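Local coordinates for uncharacterized protein (Starkeya novella, PDB 5I20) that exports a broad range of amino acids, among them threonine, methionine, lysine and glutamate, across the bacterial inner membrane, at residues Leu15-Leu20 with Ile223-Trp228. Residues are numbered along the deposited sequence; the frame is centred on the assembly and turned at random.
With OLC ((2R)-2,3-dihydroxypropyl (9Z)-octadec-9-enoate), chain G.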
loop_
_atom_site.group_PDB
_atom_site.type_symbol
_atom_site.label_atom_id
_atom_site.label_comp_id
_atom_site.label_asym_id
_atom_site.label_seq_id
_atom_site.Cartn_x
_atom_site.Cartn_y
_atom_site.Cartn_z
ATOM N N LEU A 15 -5.307 -6.556 -3.709
ATOM C CA LEU A 15 -6.408 -7.311 -3.120
ATOM C C LEU A 15 -6.215 -7.486 -1.616
ATOM O O LEU A 15 -7.153 -7.320 -0.843
ATOM C CB LEU A 15 -6.546 -8.679 -3.790
ATOM C CG LEU A 15 -6.987 -8.678 -5.253
ATOM C CD1 LEU A 15 -7.019 -10.095 -5.806
ATOM C CD2 LEU A 15 -8.346 -8.010 -5.398
ATOM N N LEU A 16 -4.992 -7.812 -1.207
ATOM C CA LEU A 16 -4.699 -8.041 0.206
ATOM C C LEU A 16 -4.755 -6.744 1.013
ATOM O O LEU A 16 -5.191 -6.745 2.162
ATOM C CB LEU A 16 -3.332 -8.716 0.368
ATOM C CG LEU A 16 -3.274 -10.199 -0.025
ATOM C CD1 LEU A 16 -1.837 -10.688 -0.095
ATOM C CD2 LEU A 16 -4.080 -11.053 0.948
ATOM N N TRP A 17 -4.330 -5.638 0.409
ATOM C CA TRP A 17 -4.378 -4.342 1.083
ATOM C C TRP A 17 -5.811 -3.825 1.198
ATOM O O TRP A 17 -6.099 -2.956 2.018
ATOM C CB TRP A 17 -3.498 -3.325 0.353
ATOM C CG TRP A 17 -2.037 -3.651 0.445
ATOM C CD1 TRP A 17 -1.410 -4.320 1.455
ATOM C CD2 TRP A 17 -1.025 -3.339 -0.521
ATOM N NE1 TRP A 17 -0.068 -4.436 1.185
ATOM C CE2 TRP A 17 0.194 -3.845 -0.023
ATOM C CE3 TRP A 17 -1.031 -2.681 -1.755
ATOM C CZ2 TRP A 17 1.397 -3.714 -0.718
ATOM C CZ3 TRP A 17 0.163 -2.549 -2.442
ATOM C CH2 TRP A 17 1.361 -3.065 -1.921
ATOM N N SER A 18 -6.705 -4.372 0.382
ATOM C CA SER A 18 -8.118 -4.013 0.442
ATOM C C SER A 18 -8.783 -4.533 1.719
ATOM O O SER A 18 -9.830 -4.024 2.126
ATOM C CB SER A 18 -8.864 -4.552 -0.784
ATOM O OG SER A 18 -8.300 -4.065 -1.990
ATOM N N THR A 19 -8.181 -5.543 2.345
ATOM C CA THR A 19 -8.768 -6.160 3.538
ATOM C C THR A 19 -8.353 -5.472 4.842
ATOM O O THR A 19 -8.784 -5.877 5.921
ATOM C CB THR A 19 -8.396 -7.661 3.651
ATOM O OG1 THR A 19 -7.007 -7.795 3.990
ATOM C CG2 THR A 19 -8.676 -8.395 2.347
ATOM N N LEU A 20 -7.522 -4.437 4.739
ATOM C CA LEU A 20 -6.982 -3.749 5.913
ATOM C C LEU A 20 -8.048 -3.179 6.842
ATOM O O LEU A 20 -7.981 -3.361 8.060
ATOM C CB LEU A 20 -6.044 -2.622 5.477
ATOM C CG LEU A 20 -4.653 -3.052 5.017
ATOM C CD1 LEU A 20 -3.834 -1.851 4.574
ATOM C CD2 LEU A 20 -3.950 -3.808 6.129
ATOM N N ILE A 223 2.547 -11.601 2.412
ATOM C CA ILE A 223 2.401 -11.994 1.019
ATOM C C ILE A 223 2.370 -10.763 0.121
ATOM O O ILE A 223 3.002 -10.738 -0.936
ATOM C CB ILE A 223 1.126 -12.834 0.795
ATOM C CG1 ILE A 223 1.227 -14.166 1.540
ATOM C CG2 ILE A 223 0.905 -13.088 -0.687
ATOM C CD1 ILE A 223 -0.017 -15.019 1.429
ATOM N N ALA A 224 1.652 -9.736 0.566
ATOM C CA ALA A 224 1.421 -8.538 -0.232
ATOM C C ALA A 224 2.707 -7.822 -0.643
ATOM O O ALA A 224 2.822 -7.363 -1.772
ATOM C CB ALA A 224 0.515 -7.585 0.516
ATOM N N PHE A 225 3.677 -7.725 0.257
ATOM C CA PHE A 225 4.909 -7.017 -0.078
ATOM C C PHE A 225 5.768 -7.813 -1.053
ATOM O O PHE A 225 6.487 -7.237 -1.868
ATOM C CB PHE A 225 5.701 -6.678 1.186
ATOM C CG PHE A 225 5.095 -5.563 1.986
ATOM C CD1 PHE A 225 5.141 -4.258 1.523
ATOM C CD2 PHE A 225 4.463 -5.819 3.190
ATOM C CE1 PHE A 225 4.574 -3.228 2.251
ATOM C CE2 PHE A 225 3.897 -4.794 3.924
ATOM C CZ PHE A 225 3.952 -3.497 3.453
ATOM N N TYR A 226 5.683 -9.135 -0.982
ATOM C CA TYR A 226 6.444 -9.978 -1.898
ATOM C C TYR A 226 5.790 -10.008 -3.274
ATOM O O TYR A 226 6.476 -9.970 -4.293
ATOM C CB TYR A 226 6.581 -11.395 -1.340
ATOM C CG TYR A 226 7.177 -11.425 0.048
ATOM C CD1 TYR A 226 8.552 -11.502 0.237
ATOM C CD2 TYR A 226 6.363 -11.362 1.171
ATOM C CE1 TYR A 226 9.097 -11.523 1.507
ATOM C CE2 TYR A 226 6.900 -11.382 2.443
ATOM C CZ TYR A 226 8.266 -11.461 2.604
ATOM O OH TYR A 226 8.798 -11.481 3.870
ATOM N N THR A 227 4.463 -10.068 -3.300
ATOM C CA THR A 227 3.734 -10.114 -4.562
ATOM C C THR A 227 3.737 -8.734 -5.229
ATOM O O THR A 227 3.593 -8.621 -6.444
ATOM C CB THR A 227 2.284 -10.616 -4.352
ATOM O OG1 THR A 227 1.628 -10.761 -5.613
ATOM C CG2 THR A 227 1.497 -9.653 -3.519
ATOM N N TRP A 228 3.918 -7.691 -4.424
ATOM C CA TRP A 228 4.049 -6.329 -4.932
ATOM C C TRP A 228 5.448 -6.134 -5.507
ATOM O O TRP A 228 5.631 -5.472 -6.530
ATOM C CB TRP A 228 3.768 -5.318 -3.818
ATOM C CG TRP A 228 3.805 -3.877 -4.229
ATOM C CD1 TRP A 228 4.760 -2.958 -3.904
ATOM C CD2 TRP A 228 2.832 -3.182 -5.022
ATOM N NE1 TRP A 228 4.448 -1.738 -4.449
ATOM C CE2 TRP A 228 3.271 -1.846 -5.139
ATOM C CE3 TRP A 228 1.640 -3.557 -5.646
ATOM C CZ2 TRP A 228 2.558 -0.888 -5.855
ATOM C CZ3 TRP A 228 0.934 -2.602 -6.357
ATOM C CH2 TRP A 228 1.396 -1.285 -6.456
HETATM C C10 OLC G . 0.331 0.905 0.500
HETATM C C9 OLC G . 0.390 -0.515 0.945
HETATM C C11 OLC G . 0.890 1.966 1.384
HETATM C C8 OLC G . 0.979 -0.859 2.268
HETATM C C16 OLC G . -3.210 4.230 3.288
HETATM C C12 OLC G . 0.151 3.243 1.168
HETATM C C7 OLC G . -0.097 -1.115 3.268
HETATM C C15 OLC G . -1.809 4.539 3.701
HETATM C C13 OLC G . 0.209 4.064 2.412
HETATM C C6 OLC G . 0.514 -1.501 4.574
HETATM C C14 OLC G . -1.003 4.926 2.507
HETATM C C5 OLC G . 0.082 -0.544 5.633
HETATM C C4 OLC G . 0.338 -1.129 6.983
HETATM C C3 OLC G . -0.277 -0.261 8.031
HETATM C C2 OLC G . -0.200 -0.948 9.352
#
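Trp-17 lies with one indole face against the lipid OLC, whose C9 sits 3.4 Å above the ring plane and over its centre, while the far edge of its six-membered ring points into Trp-228. There CH2 of Trp-17 comes to 3.4 Å from CD2 of Trp-228, over one face and offset toward the rim, a T-shaped pair with planes at 60°. With CG of Trp-228 anti to its backbone N (chi1 -177°), CG itself lies 3.5 Å from CH2 of Trp-17; NE1 of Trp-228 is hydrogen-bonded to Ser-167 OG. A second edge-to-face pair directs the Trp-17 edge toward the Phe-225 face, the five-membered ring and the phenyl ring having centroids 5.9 Å apart and planes at 61°. The methyl of Ala-224 meets the indole obliquely, CB being 3.3 Å from NE1 of Trp-17, a nitrogen hydrogen-bonded to Pro-220 O. CD1 of Leu-16 touches CG2 of Ile-223 at 3.7 Å, the two side chains crossing at about a right angle. An alanine in place of Trp-17 would probably leave a gap between the lipid chain and Trp-228, and Pro-220 O without its indole donor. This buried aromatic cluster, joined by Trp-163, links transmembrane helices of the two EamA sequence ranges near the middle of the basket-shaped DMT transporter fold.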